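Local coordinates for peptidase M3B, oligoendopeptidase F (Enterococcus faecium, PDB 2QR4), which probably hydrolyses short peptides as a zinc-dependent endopeptidase of the M3 family, at residues A234-L239 against N499-F503. Coordinates in Å, arbitrary orientation, origin at the centre of the assembly. Numbering follows the deposited sequence.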
loop_
_atom_site.group_PDB
_atom_site.type_symbol
_atom_site.label_atom_id
_atom_site.label_comp_id
_atom_site.label_asym_id
_atom_site.label_seq_id
_atom_site.Cartn_x
_atom_site.Cartn_y
_atom_site.Cartn_z
ATOM N N ALA A 234 5.329 16.956 8.961
ATOM C CA ALA A 234 5.729 15.570 9.159
ATOM C C ALA A 234 7.090 15.498 9.837
ATOM O O ALA A 234 7.323 14.656 10.712
ATOM C CB ALA A 234 5.758 14.844 7.841
ATOM N N ARG A 235 7.984 16.394 9.437
ATOM C CA ARG A 235 9.332 16.418 9.995
ATOM C C ARG A 235 9.311 16.754 11.482
ATOM O O ARG A 235 9.905 16.038 12.290
ATOM C CB ARG A 235 10.232 17.408 9.242
ATOM C CG ARG A 235 11.694 17.349 9.703
ATOM C CD ARG A 235 12.597 18.222 8.864
ATOM N NE ARG A 235 12.289 19.644 9.012
ATOM C CZ ARG A 235 13.000 20.608 8.439
ATOM N NH1 ARG A 235 14.054 20.284 7.699
ATOM N NH2 ARG A 235 12.675 21.885 8.615
ATOM N N GLU A 236 8.637 17.841 11.843
ATOM C CA GLU A 236 8.531 18.202 13.250
ATOM C C GLU A 236 8.007 17.001 14.003
ATOM O O GLU A 236 8.495 16.674 15.078
ATOM C CB GLU A 236 7.603 19.400 13.473
ATOM C CG GLU A 236 7.581 19.900 14.921
ATOM C CD GLU A 236 6.538 20.981 15.162
ATOM O OE1 GLU A 236 6.926 22.088 15.596
ATOM O OE2 GLU A 236 5.335 20.733 14.919
ATOM N N ALA A 237 7.033 16.317 13.418
ATOM C CA ALA A 237 6.468 15.139 14.081
ATOM C C ALA A 237 7.505 14.036 14.334
ATOM O O ALA A 237 7.600 13.513 15.431
ATOM C CB ALA A 237 5.277 14.600 13.304
ATOM N N SER A 238 8.292 13.684 13.329
ATOM C CA SER A 238 9.272 12.616 13.527
ATOM C C SER A 238 10.392 13.026 14.475
ATOM O O SER A 238 10.759 12.271 15.360
ATOM C CB SER A 238 9.880 12.179 12.203
ATOM O OG SER A 238 10.768 11.099 12.414
ATOM N N LEU A 239 10.931 14.225 14.290
ATOM C CA LEU A 239 12.052 14.686 15.104
ATOM C C LEU A 239 11.653 14.993 16.548
ATOM O O LEU A 239 12.456 14.834 17.467
ATOM C CB LEU A 239 12.713 15.916 14.465
ATOM C CG LEU A 239 13.812 15.687 13.421
ATOM C CD1 LEU A 239 13.382 14.764 12.284
ATOM C CD2 LEU A 239 14.277 17.025 12.872
ATOM N N ASN A 499 11.241 7.130 8.601
ATOM C CA ASN A 499 10.546 8.363 8.951
ATOM C C ASN A 499 11.551 9.448 9.352
ATOM O O ASN A 499 11.770 9.714 10.532
ATOM C CB ASN A 499 9.551 8.084 10.095
ATOM C CG ASN A 499 8.552 9.211 10.302
ATOM O OD1 ASN A 499 8.446 10.125 9.482
ATOM N ND2 ASN A 499 7.816 9.152 11.407
ATOM N N TYR A 500 12.175 10.065 8.368
ATOM C CA TYR A 500 13.200 11.047 8.657
ATOM C C TYR A 500 14.333 10.437 9.476
ATOM O O TYR A 500 14.690 10.915 10.550
ATOM C CB TYR A 500 12.584 12.229 9.385
ATOM C CG TYR A 500 11.857 13.166 8.461
ATOM C CD1 TYR A 500 12.553 14.095 7.698
ATOM C CD2 TYR A 500 10.480 13.132 8.351
ATOM C CE1 TYR A 500 11.895 14.956 6.857
ATOM C CE2 TYR A 500 9.812 14.001 7.513
ATOM C CZ TYR A 500 10.526 14.912 6.769
ATOM O OH TYR A 500 9.868 15.794 5.937
ATOM N N TYR A 501 14.913 9.384 8.928
ATOM C CA TYR A 501 15.952 8.636 9.594
ATOM C C TYR A 501 17.346 8.974 9.064
ATOM O O TYR A 501 18.268 9.185 9.857
ATOM C CB TYR A 501 15.667 7.160 9.404
ATOM C CG TYR A 501 16.602 6.200 10.073
ATOM C CD1 TYR A 501 16.378 5.794 11.373
ATOM C CD2 TYR A 501 17.663 5.639 9.378
ATOM C CE1 TYR A 501 17.201 4.878 11.988
ATOM C CE2 TYR A 501 18.497 4.720 9.973
ATOM C CZ TYR A 501 18.261 4.340 11.286
ATOM O OH TYR A 501 19.077 3.422 11.910
ATOM N N VAL A 502 17.497 9.051 7.739
ATOM C CA VAL A 502 18.841 9.164 7.132
ATOM C C VAL A 502 19.705 10.364 7.526
ATOM O O VAL A 502 20.923 10.242 7.529
ATOM C CB VAL A 502 18.815 9.120 5.586
ATOM C CG1 VAL A 502 18.516 7.739 5.102
ATOM C CG2 VAL A 502 17.833 10.137 5.042
ATOM N N PHE A 503 19.105 11.513 7.836
ATOM C CA PHE A 503 19.916 12.697 8.136
ATOM C C PHE A 503 20.817 12.446 9.320
ATOM O O PHE A 503 21.846 13.104 9.478
ATOM C CB PHE A 503 19.066 13.939 8.397
ATOM C CG PHE A 503 18.501 14.029 9.791
ATOM C CD1 PHE A 503 19.025 14.935 10.709
ATOM C CD2 PHE A 503 17.406 13.244 10.173
ATOM C CE1 PHE A 503 18.486 15.038 12.007
ATOM C CE2 PHE A 503 16.858 13.335 11.455
ATOM C CZ PHE A 503 17.398 14.224 12.381
HETATM O O HOH W 1 6.513 12.043 10.195
HETATM O O HOH W 2 7.682 17.608 6.702
#
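Within the largely helical M3 peptidase fold, the short helix 234-240 is pinned to the loop that leads into helix 503-520, joining two parts of the chain some 260 residues apart. The central feature of this buried contact is Tyr500, whose backbone sits in the left-handed helical region (phi/psi 59/57) and whose CB points toward the helix. With chi1 in the m well and chi2 at -80°, its ring is laid along the first turn, so that CA of Arg235 rests over one face in a CH-pi contact, 3.8 Å from the ring centroid. Ala234 flanks the same ring, CB to Tyr500 CE2 at 4.2 Å, and His450 of helix 418-454 also meets it. Arg235, t at chi1 and chi2 and p at chi3, leads its guanidinium away from the loop to salt bridges with Glu246 and Asp250. One turn on, Leu239 (chi1 -87°, chi2 53°) brings CD1 against both aromatic residues, 3.9 Å from Tyr500 CB and 3.8 Å from Phe503 CE2; Phe503, with chi1 p, in turn packs on Tyr249 of helix 246-258. Two waters and one direct hydrogen bond add polar links. Water 2 accepts from Arg235 N (3.0 Å) and is also hydrogen-bonded to Tyr500 OH (2.9 Å), while water 1 donates to both Ala234 O and Asn499 OD1, each at 2.8 Å. The direct link comes from Ser238, whose t rotamer directs OG to donate a short 2.5 Å hydrogen bond to the backbone O of Asn499.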